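Local coordinates for putative N-acetylmuramoyl-L-alanine amidase,autolysin cwp6 (Peptoclostridium difficile, PDB 5J72), which probably cleaves the amide bond between N-acetylmuramic acid and L-alanine in peptidoglycan, and carries CWB2 modules that attach it to the cell wall, at residues Glu243-Ile248 with Ile287-Lys292; Trp302-Gly307 with Ser329-Asn334; Pro390-Pro395 with Ala401-Asn406; Thr557-Ile562 with Arg575-Arg580; Leu563-Glu568 with Ile629-Glu634. All coordinates share one frame; numbering follows the deposited sequence. Where two conformers were deposited one is given.

Contact 1: residues Glu243-Ile248 with Ile287-Lys292; sequences ETSLLI and IILANK
Ser245 OG is gripped from two directions at once. It accepts the backbone N-H of Leu289 in a short and nearly straight bond, N to OG 2.9 Å with 173° at the hydrogen, and it gives its own proton to the carbonyl oxygen of His242, one turn earlier in the helix. The first torsion explains both: at chi1 79° OG sits between the backbone N and the carbonyl carbon of Ser245, where it can look back along its own helix and out to the strand. A water completes the bridge, donating to Ser245 O at 2.7 Å and to Ile287 O at 2.6 Å. The contact shows one way of closing the edge of a sheet. Strand 287-290 is outermost in the parallel four-stranded sheet of this CWB2 repeat; Ile288 and Ala290 pair with strand 260-265, and on the edge facing away from that strand serine and water meet Leu289 N and Ile287 O. The helix segment and strand 287-290 run at 156°, nearly antiparallel, their axes 7.0 Å apart at the closest, a separation small enough for so short a side chain to span. Direct packing is modest: Leu289 CG lies 3.9 Å from Ser245 CB, and that same CB touches the carbonyl oxygen of Ile287 at 3.5 Å. The ring of His242 adds a weak hydrogen bond from ND1 to Leu289 O.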
# COMPACT_ATOMS: atom_id res chain seq x y z
N GLU A 243 -24.58 2.61 -6.08
CA GLU A 243 -25.46 3.51 -5.36
C GLU A 243 -24.99 3.66 -3.88
O GLU A 243 -25.07 4.74 -3.35
CB GLU A 243 -26.93 2.97 -5.32
CG GLU A 243 -27.85 4.13 -4.91
CD GLU A 243 -29.33 3.70 -4.70
OE1 GLU A 243 -29.64 2.49 -4.60
OE2 GLU A 243 -30.14 4.61 -4.62
N THR A 244 -24.57 2.59 -3.25
CA THR A 244 -24.06 2.72 -1.88
C THR A 244 -22.88 3.71 -1.82
O THR A 244 -22.85 4.51 -0.91
CB THR A 244 -23.62 1.36 -1.38
OG1 THR A 244 -24.79 0.55 -1.34
CG2 THR A 244 -23.00 1.46 0.07
N SER A 245 -21.94 3.69 -2.83
CA SER A 245 -20.83 4.64 -2.81
C SER A 245 -21.39 6.03 -2.96
O SER A 245 -20.90 6.99 -2.36
CB SER A 245 -19.78 4.29 -3.89
OG SER A 245 -20.11 4.68 -5.22
N LEU A 246 -22.49 6.18 -3.76
CA LEU A 246 -23.11 7.51 -3.88
C LEU A 246 -23.72 7.91 -2.54
O LEU A 246 -23.57 9.06 -2.09
CB LEU A 246 -24.32 7.56 -4.97
CG LEU A 246 -25.04 8.96 -5.00
CD1 LEU A 246 -24.07 10.05 -5.30
CD2 LEU A 246 -26.22 8.93 -6.08
N LEU A 247 -24.42 6.99 -1.89
CA LEU A 247 -25.08 7.35 -0.61
C LEU A 247 -24.03 7.69 0.47
O LEU A 247 -24.24 8.58 1.29
CB LEU A 247 -25.94 6.16 -0.17
CG LEU A 247 -27.19 5.97 -1.12
CD1 LEU A 247 -27.83 4.58 -0.83
CD2 LEU A 247 -28.15 7.17 -0.90
N ILE A 248 -22.87 7.01 0.42
CA ILE A 248 -21.79 7.34 1.38
C ILE A 248 -21.26 8.73 1.07
O ILE A 248 -21.03 9.55 1.96
CB ILE A 248 -20.71 6.29 1.22
CG1 ILE A 248 -21.21 4.95 1.85
CG2 ILE A 248 -19.39 6.79 1.87
CD1 ILE A 248 -20.27 3.76 1.60
N ILE A 287 -14.81 7.72 -2.37
CA ILE A 287 -14.47 6.79 -3.45
C ILE A 287 -15.81 6.57 -4.18
O ILE A 287 -16.82 6.18 -3.56
CB ILE A 287 -13.95 5.43 -2.93
CG1 ILE A 287 -12.58 5.62 -2.20
CG2 ILE A 287 -13.82 4.44 -4.12
CD1 ILE A 287 -12.24 4.31 -1.38
N ILE A 288 -15.83 6.89 -5.48
CA ILE A 288 -17.06 6.77 -6.26
C ILE A 288 -16.88 5.57 -7.12
O ILE A 288 -15.89 5.47 -7.87
CB ILE A 288 -17.24 8.05 -7.10
CG1 ILE A 288 -17.57 9.28 -6.18
CG2 ILE A 288 -18.35 7.81 -8.16
CD1 ILE A 288 -18.99 9.21 -5.50
N LEU A 289 -17.79 4.62 -7.03
CA LEU A 289 -17.67 3.44 -7.84
C LEU A 289 -18.42 3.61 -9.20
O LEU A 289 -19.55 4.09 -9.25
CB LEU A 289 -18.19 2.22 -7.08
CG LEU A 289 -17.39 1.95 -5.80
CD1 LEU A 289 -17.96 0.64 -5.12
CD2 LEU A 289 -15.87 1.73 -6.16
N ALA A 290 -17.79 3.17 -10.27
CA ALA A 290 -18.34 3.38 -11.61
C ALA A 290 -18.31 2.12 -12.47
O ALA A 290 -17.83 1.05 -12.08
CB ALA A 290 -17.48 4.44 -12.31
N ASN A 291 -18.91 2.28 -13.69
CA ASN A 291 -18.85 1.25 -14.71
C ASN A 291 -17.63 1.61 -15.57
O ASN A 291 -17.06 2.69 -15.41
CB ASN A 291 -20.16 1.28 -15.59
CG ASN A 291 -21.33 0.86 -14.77
OD1 ASN A 291 -21.37 -0.28 -14.36
ND2 ASN A 291 -22.25 1.72 -14.38
N LYS A 292 -17.25 0.75 -16.49
CA LYS A 292 -16.09 1.04 -17.33
C LYS A 292 -16.18 2.35 -18.10
O LYS A 292 -15.19 3.08 -18.15
CB LYS A 292 -15.90 -0.10 -18.31
CG LYS A 292 -14.71 0.14 -19.22
CD LYS A 292 -14.27 -1.16 -19.87
CE LYS A 292 -13.60 -0.93 -21.18
NZ LYS A 292 -13.69 -2.14 -22.04
O HOH W 1 -18.36 6.94 -1.56

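Contact 2: residues Trp302-Gly307 with Ser329-Asn334; sequences WLSSQG and SKIAKN. With CA (calcium ion), chain D.
Beside Leu303 and Ser304, which receive Ile331 from the opposite segment, the indole of Trp302 has one face met by Gln306 CG of the next helical turn, 3.7 Å above the ring plane and displaced toward its rim. The indole also packs on helix 241-253, touching Ala249 and Lys250, so successive residues of the helix serve different neighbours. Across the contact Ile331 does nearly all the work, and it touches with its two methyl ends. Its CD1 presses on Leu303 CB at 3.6 Å, and CG2 lies 3.8 Å from Ser304 OG, a hydroxyl whose hydrogen-bond partner is Tyr300 O in the preceding turn. CG1 stands between the backbone N and the carbonyl carbon (chi1 58°), a rotamer that extends CD1 toward the helix. Both segments flank strand 308-314 of the parallel sheet in the CWB2 module: helix 297-306 leads into it, and residues 330-333 connect helix 322-329 to the next strand. Gly307, the first residue after helix 297-306, has positive phi. A water joins the two backbones, lying 2.7 Å from Leu303 O and 2.8 Å from Ile331 O. On both sides of Ile331 in sequence the backbone turns to a calcium ion, through Ser329 O and Ala332 O, each at 2.5 Å. A second water, itself a calcium ligand, donates to Lys333 O.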
# COMPACT_ATOMS: atom_id res chain seq x y z
N TRP A 302 -25.76 13.95 -9.23
CA TRP A 302 -25.33 14.56 -7.95
C TRP A 302 -23.93 15.17 -8.11
O TRP A 302 -23.72 16.31 -7.70
CB TRP A 302 -25.37 13.44 -6.88
CG TRP A 302 -25.06 13.93 -5.50
CD1 TRP A 302 -25.89 14.59 -4.65
CD2 TRP A 302 -23.79 13.87 -4.83
NE1 TRP A 302 -25.23 14.95 -3.52
CE2 TRP A 302 -23.93 14.51 -3.59
CE3 TRP A 302 -22.53 13.30 -5.16
CZ2 TRP A 302 -22.88 14.62 -2.67
CZ3 TRP A 302 -21.49 13.40 -4.25
CH2 TRP A 302 -21.68 14.06 -3.02
N LEU A 303 -22.98 14.44 -8.72
CA LEU A 303 -21.62 14.98 -8.89
C LEU A 303 -21.66 16.28 -9.71
O LEU A 303 -20.91 17.20 -9.44
CB LEU A 303 -20.76 13.97 -9.66
CG LEU A 303 -20.42 12.67 -8.89
CD1 LEU A 303 -19.65 11.79 -9.87
CD2 LEU A 303 -19.59 12.98 -7.58
N SER A 304 -22.57 16.33 -10.74
CA SER A 304 -22.63 17.55 -11.56
C SER A 304 -22.98 18.73 -10.72
O SER A 304 -22.48 19.81 -10.98
CB SER A 304 -23.68 17.41 -12.68
OG SER A 304 -23.35 16.31 -13.50
N SER A 305 -23.80 18.55 -9.67
CA SER A 305 -24.15 19.69 -8.84
C SER A 305 -23.18 19.94 -7.66
O SER A 305 -23.40 20.89 -6.90
CB SER A 305 -25.57 19.52 -8.30
OG SER A 305 -26.39 18.96 -9.31
N GLN A 306 -22.14 19.13 -7.51
CA GLN A 306 -21.19 19.34 -6.42
C GLN A 306 -20.10 20.34 -6.72
O GLN A 306 -19.44 20.78 -5.79
CB GLN A 306 -20.49 18.03 -6.04
CG GLN A 306 -21.39 17.14 -5.24
CD GLN A 306 -21.76 17.87 -3.96
OE1 GLN A 306 -22.92 18.11 -3.71
NE2 GLN A 306 -20.77 18.28 -3.12
N GLY A 307 -19.90 20.72 -7.99
CA GLY A 307 -18.80 21.63 -8.29
C GLY A 307 -17.45 21.00 -7.92
O GLY A 307 -16.65 21.59 -7.20
N SER A 329 -14.24 14.52 -16.63
CA SER A 329 -13.45 15.70 -16.91
C SER A 329 -14.35 16.90 -17.21
O SER A 329 -13.98 18.03 -16.91
CB SER A 329 -12.57 15.46 -18.14
OG SER A 329 -11.68 16.56 -18.30
N LYS A 330 -15.50 16.67 -17.84
CA LYS A 330 -16.43 17.77 -18.20
C LYS A 330 -17.12 18.39 -16.98
O LYS A 330 -17.57 19.54 -17.05
CB LYS A 330 -17.48 17.23 -19.17
CG LYS A 330 -16.87 17.06 -20.55
CD LYS A 330 -17.84 16.53 -21.56
CE LYS A 330 -17.12 16.55 -22.89
NZ LYS A 330 -17.62 15.50 -23.78
N ILE A 331 -17.19 17.64 -15.86
CA ILE A 331 -17.87 18.22 -14.68
C ILE A 331 -16.90 18.45 -13.49
O ILE A 331 -17.35 18.89 -12.45
CB ILE A 331 -19.11 17.38 -14.22
CG1 ILE A 331 -18.70 15.91 -13.89
CG2 ILE A 331 -20.16 17.43 -15.32
CD1 ILE A 331 -19.69 15.20 -12.90
N ALA A 332 -15.59 18.17 -13.63
CA ALA A 332 -14.63 18.44 -12.56
C ALA A 332 -13.63 19.53 -13.05
O ALA A 332 -13.33 19.53 -14.23
CB ALA A 332 -13.86 17.17 -12.22
N LYS A 333 -13.11 20.42 -12.21
CA LYS A 333 -12.18 21.41 -12.70
C LYS A 333 -10.91 20.73 -13.18
O LYS A 333 -10.36 21.14 -14.21
CB LYS A 333 -11.86 22.45 -11.64
CG LYS A 333 -13.06 23.34 -11.33
CD LYS A 333 -12.65 24.49 -10.40
CE LYS A 333 -13.76 25.50 -10.22
N ASN A 334 -10.46 19.68 -12.47
CA ASN A 334 -9.21 18.98 -12.81
C ASN A 334 -9.49 17.47 -12.78
O ASN A 334 -9.35 16.82 -11.75
CB ASN A 334 -8.13 19.46 -11.80
CG ASN A 334 -6.88 18.61 -11.64
OD1 ASN A 334 -6.58 17.73 -12.46
ND2 ASN A 334 -6.04 18.86 -10.61
CA CA D . -13.87 20.43 -16.46
O HOH W 2 -19.14 19.07 -10.37
O HOH W 3 -11.80 21.10 -16.59

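Contact 3: residues Pro390-Pro395 with Ala401-Asn406; sequences PILITP and AYHSTN
In the CWB2 repeat that spans this region, the loop after strand 391-394 doubles back so that the chain leading into the next helix returns alongside the strand, and His403 makes the contact. Its NE2 donates to Ile393 O at 2.8 Å, with 155° at the hydrogen; the acceptor lies somewhat out of the imidazole plane and the donor is tilted from the carbonyl plane, so the bond is short though not ideally aligned. It implies that NE2 carries a proton. Leu392 covers one face of the ring. Arriving from the opposite direction, its CG sits over the ring centre in a CH-pi contact, 3.9 Å from the centroid and 12° off the normal. The two methyls then spread over the same face, CD1 above the ND1 and CG side and CD2 3.8 Å from NE2. This placement follows from a CG anti to the backbone N of Leu392 (chi1 -174°). Face contact and edge hydrogen bond together restrict rotation of the imidazole. Thr394 lies at the ring edge, its OG1 4.1 Å from His403 CD2, while that hydroxyl bonds to Tyr398 O and Ser400 N within the intervening loop. Around this pair, strand 391-394 pairs in parallel with strand 362-370 through the backbones of Leu392 and Thr394; helix 346-357 supplies Asn350, which bonds Ile391 O and Ile393 N and touches His403, and helix 375-387 packs against Ile391 and Ile393.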
# COMPACT_ATOMS: atom_id res chain seq x y z
N PRO A 390 -0.01 5.41 4.55
CA PRO A 390 -0.51 4.47 3.53
C PRO A 390 -0.63 3.05 3.99
O PRO A 390 0.01 2.61 4.95
CB PRO A 390 0.56 4.55 2.41
CG PRO A 390 1.89 4.94 3.23
CD PRO A 390 1.42 5.78 4.40
N ILE A 391 -1.47 2.30 3.26
CA ILE A 391 -1.52 0.86 3.47
C ILE A 391 -0.73 0.23 2.29
O ILE A 391 -0.99 0.54 1.12
CB ILE A 391 -2.98 0.37 3.43
CG1 ILE A 391 -3.72 0.89 4.71
CG2 ILE A 391 -3.04 -1.20 3.39
CD1 ILE A 391 -5.26 0.57 4.64
N LEU A 392 0.21 -0.64 2.62
CA LEU A 392 0.96 -1.41 1.63
C LEU A 392 0.40 -2.80 1.64
O LEU A 392 0.20 -3.35 2.72
CB LEU A 392 2.43 -1.45 2.07
CG LEU A 392 3.33 -2.13 1.01
CD1 LEU A 392 4.64 -1.41 0.98
CD2 LEU A 392 3.48 -3.62 1.42
N ILE A 393 0.12 -3.40 0.44
CA ILE A 393 -0.36 -4.77 0.47
C ILE A 393 0.70 -5.67 -0.24
O ILE A 393 1.32 -5.22 -1.20
CB ILE A 393 -1.73 -4.96 -0.23
CG1 ILE A 393 -1.72 -4.42 -1.68
CG2 ILE A 393 -2.82 -4.18 0.62
CD1 ILE A 393 -3.06 -4.78 -2.46
N THR A 394 0.85 -6.89 0.23
CA THR A 394 1.84 -7.78 -0.38
C THR A 394 1.44 -9.15 0.03
O THR A 394 0.72 -9.34 1.01
CB THR A 394 3.26 -7.39 0.08
OG1 THR A 394 4.22 -8.01 -0.79
CG2 THR A 394 3.53 -7.80 1.55
N PRO A 395 1.85 -10.17 -0.75
CA PRO A 395 1.44 -11.51 -0.32
C PRO A 395 2.09 -11.94 1.00
O PRO A 395 3.09 -11.37 1.42
CB PRO A 395 1.90 -12.41 -1.53
CG PRO A 395 1.90 -11.47 -2.69
CD PRO A 395 2.49 -10.20 -2.08
N ALA A 401 7.90 -7.30 -5.91
CA ALA A 401 8.96 -6.53 -6.57
C ALA A 401 8.55 -5.13 -6.91
O ALA A 401 9.37 -4.22 -7.00
CB ALA A 401 9.38 -7.27 -7.88
N TYR A 402 7.24 -4.90 -7.09
CA TYR A 402 6.80 -3.53 -7.46
C TYR A 402 7.01 -2.53 -6.29
O TYR A 402 7.03 -1.32 -6.53
CB TYR A 402 5.31 -3.57 -7.82
CG TYR A 402 5.07 -4.36 -9.09
CD1 TYR A 402 5.49 -3.88 -10.33
CD2 TYR A 402 4.43 -5.58 -9.06
CE1 TYR A 402 5.28 -4.61 -11.50
CE2 TYR A 402 4.24 -6.33 -10.22
CZ TYR A 402 4.67 -5.84 -11.44
OH TYR A 402 4.48 -6.62 -12.57
N HIS A 403 7.18 -3.04 -5.06
CA HIS A 403 7.43 -2.17 -3.89
C HIS A 403 8.88 -1.80 -3.73
O HIS A 403 9.21 -0.94 -2.93
CB HIS A 403 6.99 -2.88 -2.57
CG HIS A 403 5.51 -3.11 -2.52
ND1 HIS A 403 4.60 -2.14 -2.93
CD2 HIS A 403 4.79 -4.20 -2.18
CE1 HIS A 403 3.38 -2.66 -2.82
NE2 HIS A 403 3.46 -3.89 -2.37
N SER A 404 9.79 -2.42 -4.54
CA SER A 404 11.21 -2.19 -4.28
C SER A 404 11.64 -0.79 -4.23
O SER A 404 12.37 -0.41 -3.31
CB SER A 404 12.07 -2.89 -5.34
OG SER A 404 11.78 -4.26 -5.31
N THR A 405 11.27 0.00 -5.20
CA THR A 405 11.72 1.40 -5.21
C THR A 405 11.19 2.26 -4.05
O THR A 405 11.94 3.01 -3.42
CB THR A 405 11.29 2.04 -6.53
OG1 THR A 405 11.63 1.14 -7.60
CG2 THR A 405 11.94 3.36 -6.77
N ASN A 406 9.86 2.20 -3.80
CA ASN A 406 9.29 2.96 -2.70
C ASN A 406 9.95 2.50 -1.37
O ASN A 406 10.29 3.34 -0.57
CB ASN A 406 7.77 2.62 -2.59
CG ASN A 406 6.93 3.29 -3.69
OD1 ASN A 406 7.39 4.25 -4.34
ND2 ASN A 406 5.72 2.84 -3.98

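Contact 4: residues Thr557-Ile562 with Arg575-Arg580; sequences TAASNI and RGIKTR
Ile577 reaches helix 554-569 with two different branches, and its rotamer determines which branch goes where. With chi1 at 57°, CG1 stands between the backbone N and the carbonyl carbon, while CG2 falls beside the backbone N. CG2 thereby meets Ala559, lying 3.6 Å from its CB and 3.7 Å from its carbonyl oxygen. The extended chi2 of 164° carries CD1 along the helix surface to Ser560, where it stops 3.8 Å from OG. That oxygen is occupied elsewhere: at chi1 -49° it folds back beside its own backbone N and bonds Lys556 O in the previous turn, so toward Ile577 it acts merely as a packing neighbour. Lys578, whose CB points away from the helix, bends at its last torsion and brings NZ to Arg575 O at 2.8 Å, approaching from above the carbonyl plane. Both NZ of Lys578 and NE of Arg575 also form salt bridges to Glu542. The contact belongs to a beta-alpha-beta crossover in which strand 541-544, helix 554-569 and the outermost, parallel strand 574-578 follow one another; Ala559 also touches Ile543, and Ala558 and Ile562 touch helix 619-637, Ile562 reaching the sheet as well.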
# COMPACT_ATOMS: atom_id res chain seq x y z
N THR A 557 20.16 -25.29 -21.49
CA THR A 557 18.87 -25.79 -20.98
C THR A 557 17.99 -24.58 -20.60
O THR A 557 16.80 -24.53 -20.93
CB THR A 557 19.12 -26.67 -19.76
OG1 THR A 557 19.92 -27.80 -20.17
CG2 THR A 557 17.82 -27.16 -19.14
N ALA A 558 18.60 -23.61 -19.91
CA ALA A 558 17.88 -22.38 -19.49
C ALA A 558 17.32 -21.71 -20.70
O ALA A 558 16.14 -21.39 -20.75
CB ALA A 558 18.86 -21.45 -18.76
N ALA A 559 18.12 -21.50 -21.77
CA ALA A 559 17.60 -20.78 -22.93
C ALA A 559 16.48 -21.55 -23.64
O ALA A 559 15.53 -20.95 -24.15
CB ALA A 559 18.77 -20.49 -23.93
N SER A 560 16.60 -22.92 -23.69
CA SER A 560 15.57 -23.76 -24.35
C SER A 560 14.26 -23.69 -23.56
O SER A 560 13.21 -23.49 -24.17
CB SER A 560 16.01 -25.22 -24.42
OG SER A 560 17.34 -25.24 -24.93
N ASN A 561 14.35 -23.83 -22.22
CA ASN A 561 13.14 -23.76 -21.36
C ASN A 561 12.44 -22.42 -21.51
O ASN A 561 11.23 -22.38 -21.73
CB ASN A 561 13.53 -23.96 -19.91
CG ASN A 561 13.92 -25.36 -19.59
OD1 ASN A 561 13.51 -26.23 -20.35
ND2 ASN A 561 14.69 -25.64 -18.54
N ILE A 562 13.18 -21.28 -21.42
CA ILE A 562 12.52 -19.94 -21.53
C ILE A 562 11.94 -19.72 -22.87
O ILE A 562 10.82 -19.21 -23.02
CB ILE A 562 13.59 -18.83 -21.17
CG1 ILE A 562 13.98 -18.99 -19.68
CG2 ILE A 562 13.03 -17.42 -21.50
CD1 ILE A 562 15.27 -18.28 -19.29
N ARG A 575 13.22 -17.76 -33.26
CA ARG A 575 14.52 -17.59 -33.87
C ARG A 575 15.55 -18.50 -33.24
O ARG A 575 16.71 -18.53 -33.67
CB ARG A 575 14.94 -16.11 -33.80
CG ARG A 575 13.79 -15.17 -34.27
CD ARG A 575 14.10 -13.69 -33.95
NE ARG A 575 15.43 -13.32 -34.44
CZ ARG A 575 15.65 -12.67 -35.58
NH1 ARG A 575 14.63 -12.29 -36.34
NH2 ARG A 575 16.89 -12.40 -35.97
N GLY A 576 15.16 -19.27 -32.23
CA GLY A 576 16.07 -20.25 -31.65
C GLY A 576 16.97 -19.68 -30.58
O GLY A 576 16.91 -18.49 -30.30
N ILE A 577 17.81 -20.55 -29.98
CA ILE A 577 18.77 -20.16 -28.99
C ILE A 577 20.08 -19.94 -29.79
O ILE A 577 20.32 -20.67 -30.77
CB ILE A 577 18.85 -21.23 -27.90
CG1 ILE A 577 19.21 -22.62 -28.46
CG2 ILE A 577 17.48 -21.32 -27.22
CD1 ILE A 577 19.66 -23.57 -27.36
N LYS A 578 20.90 -18.97 -29.43
CA LYS A 578 22.09 -18.64 -30.21
C LYS A 578 23.34 -18.41 -29.39
O LYS A 578 23.26 -18.11 -28.19
CB LYS A 578 21.82 -17.37 -30.93
CG LYS A 578 20.70 -17.39 -31.90
CD LYS A 578 20.64 -16.05 -32.54
CE LYS A 578 19.94 -16.07 -33.86
NZ LYS A 578 18.50 -16.34 -33.71
N THR A 579 24.53 -18.60 -30.01
CA THR A 579 25.75 -18.25 -29.33
C THR A 579 26.41 -17.22 -30.26
O THR A 579 26.06 -17.12 -31.44
CB THR A 579 26.67 -19.40 -29.01
OG1 THR A 579 27.12 -20.00 -30.23
CG2 THR A 579 26.03 -20.41 -28.16
N ARG A 580 27.32 -16.42 -29.72
CA ARG A 580 27.99 -15.40 -30.50
C ARG A 580 29.34 -15.17 -29.83
O ARG A 580 29.43 -15.07 -28.61
CB ARG A 580 27.15 -14.16 -30.58
CG ARG A 580 27.64 -13.24 -31.66
CD ARG A 580 27.14 -11.83 -31.44
NE ARG A 580 28.03 -10.88 -32.11
CZ ARG A 580 27.64 -9.68 -32.53
NH1 ARG A 580 26.39 -9.29 -32.36
NH2 ARG A 580 28.51 -8.87 -33.12

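Contact 5: residues Leu563-Glu568 with Ile629-Glu634; sequences LKRILE and IGIGIE
Arg565 and Gly632 bring the two helices together, their CA atoms 5.6 Å apart, where the local axes approach to 7.9 Å at an angle of 146°. With no side chain on Gly632, the arginine lies close along the opposing backbone, its CG 3.6 Å from Gly632 N. The chain of Arg565 then bends at chi2 (-56°) and turns its guanidinium across Ile631, whose CG2 methyl rests over one face, 3.3 Å from NE and offset toward the rim. This tight apolar lid sits on a group whose edges are polar: NH2 donates to the syn side of Glu568 OE1 at 3.0 Å, close to the guanidinium plane, and NE forms a salt bridge to Asp635. Carboxylates from both helices fix the orientation of the group and probably favour its charged form. Such antiparallel helix pairing is part of the alpha/beta amidase fold, in which helices 554-569 and 619-637 lie together against the mixed sheet. On the sheet side Ile566 and Ile629 run alongside each other, pointing the same way, with Ile566 CD1 3.9 Å from Ile629 CG1, and both touch Val602 of strand 599-606. Gln628 NE2 adds a hydrogen bond to Arg565 O.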
# COMPACT_ATOMS: atom_id res chain seq x y z
N LEU A 563 12.66 -20.11 -23.92
CA LEU A 563 12.13 -19.92 -25.27
C LEU A 563 10.80 -20.72 -25.42
O LEU A 563 9.82 -20.25 -25.94
CB LEU A 563 13.23 -20.48 -26.27
CG LEU A 563 12.79 -20.44 -27.73
CD1 LEU A 563 12.56 -19.02 -28.22
CD2 LEU A 563 13.88 -21.07 -28.58
N LYS A 564 10.81 -21.98 -24.93
CA LYS A 564 9.59 -22.80 -24.97
C LYS A 564 8.45 -22.06 -24.23
O LYS A 564 7.37 -21.87 -24.79
CB LYS A 564 9.88 -24.14 -24.27
CG LYS A 564 8.69 -25.09 -24.24
CD LYS A 564 9.08 -26.48 -23.69
CE LYS A 564 8.19 -27.62 -24.31
NZ LYS A 564 7.95 -28.75 -23.34
N ARG A 565 8.72 -21.59 -22.97
CA ARG A 565 7.60 -20.93 -22.23
C ARG A 565 7.10 -19.67 -22.91
O ARG A 565 5.90 -19.43 -22.93
CB ARG A 565 8.01 -20.66 -20.80
CG ARG A 565 8.30 -21.97 -20.02
CD ARG A 565 7.09 -22.95 -20.04
NE ARG A 565 7.32 -23.92 -18.98
CZ ARG A 565 6.39 -24.75 -18.52
NH1 ARG A 565 6.68 -25.57 -17.52
NH2 ARG A 565 5.18 -24.76 -19.06
N ILE A 566 8.00 -18.86 -23.49
CA ILE A 566 7.53 -17.66 -24.13
C ILE A 566 6.60 -18.01 -25.28
O ILE A 566 5.51 -17.43 -25.45
CB ILE A 566 8.74 -16.83 -24.66
CG1 ILE A 566 9.52 -16.26 -23.46
CG2 ILE A 566 8.23 -15.69 -25.61
CD1 ILE A 566 10.78 -15.49 -23.93
N LEU A 567 7.06 -18.98 -26.10
CA LEU A 567 6.29 -19.38 -27.27
C LEU A 567 4.95 -20.02 -26.86
O LEU A 567 4.03 -19.99 -27.66
CB LEU A 567 7.15 -20.30 -28.13
CG LEU A 567 8.32 -19.51 -28.84
CD1 LEU A 567 9.35 -20.46 -29.46
CD2 LEU A 567 7.71 -18.62 -29.92
N GLU A 568 4.82 -20.56 -25.62
CA GLU A 568 3.53 -21.12 -25.18
C GLU A 568 2.45 -20.03 -25.11
O GLU A 568 1.28 -20.37 -25.20
CB GLU A 568 3.68 -21.85 -23.78
CG GLU A 568 4.48 -23.14 -23.95
CD GLU A 568 4.64 -23.98 -22.66
OE1 GLU A 568 4.21 -23.52 -21.57
OE2 GLU A 568 5.20 -25.12 -22.77
N ILE A 629 8.86 -15.92 -18.81
CA ILE A 629 10.27 -16.04 -18.60
C ILE A 629 10.54 -16.61 -17.21
O ILE A 629 11.43 -17.44 -17.06
CB ILE A 629 10.95 -14.64 -18.79
CG1 ILE A 629 10.82 -14.21 -20.27
CG2 ILE A 629 12.43 -14.73 -18.33
CD1 ILE A 629 11.31 -12.69 -20.55
N GLY A 630 9.75 -16.16 -16.18
CA GLY A 630 9.97 -16.67 -14.84
C GLY A 630 9.67 -18.18 -14.80
O GLY A 630 10.36 -18.93 -14.09
N ILE A 631 8.65 -18.60 -15.52
CA ILE A 631 8.30 -20.06 -15.49
C ILE A 631 9.49 -20.85 -16.12
O ILE A 631 9.90 -21.88 -15.57
CB ILE A 631 6.99 -20.34 -16.26
CG1 ILE A 631 5.76 -19.75 -15.48
CG2 ILE A 631 6.79 -21.94 -16.39
CD1 ILE A 631 4.52 -19.60 -16.40
N GLY A 632 10.01 -20.35 -17.25
CA GLY A 632 11.16 -21.01 -17.89
C GLY A 632 12.34 -21.07 -16.95
O GLY A 632 13.08 -22.04 -16.92
N ILE A 633 12.58 -19.99 -16.16
CA ILE A 633 13.68 -20.00 -15.21
C ILE A 633 13.43 -21.06 -14.09
O ILE A 633 14.36 -21.79 -13.70
CB ILE A 633 13.89 -18.59 -14.56
CG1 ILE A 633 14.42 -17.62 -15.68
CG2 ILE A 633 14.87 -18.65 -13.32
CD1 ILE A 633 14.42 -16.10 -15.19
N GLU A 634 12.21 -21.07 -13.56
CA GLU A 634 11.84 -22.03 -12.50
C GLU A 634 12.05 -23.49 -13.07
O GLU A 634 12.58 -24.35 -12.35
CB GLU A 634 10.39 -21.81 -12.13
CG GLU A 634 9.87 -22.92 -11.21
CD GLU A 634 8.37 -22.78 -10.96
OE1 GLU A 634 7.61 -22.49 -11.91
OE2 GLU A 634 7.98 -22.96 -9.79

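How the contacts relate
Contacts 1 and 2 lie round the same parallel four-stranded sheet, centres about 15 Å apart, and join where Leu246 CD1 meets Trp302 CE3 at 3.6 Å. Contact 3 lies in the following CWB2 range, about 26 Å from contact 1 centre to centre; there, too, a polar side chain meets the strand's backbone, but His403 gives a proton where Ser245 receives one. Contacts 4 and 5 use the same helix in the amidase domain, centres about 11 Å apart, and interlock through Ile562 and Ile633 and through Ile577 and Leu563. Contact 5 lies the nearer to the zinc site, probably the catalytic metal as in this amidase family: the Ile629 side chain is about 13 Å from the zinc ion and about 9 Å from the side chain of His530.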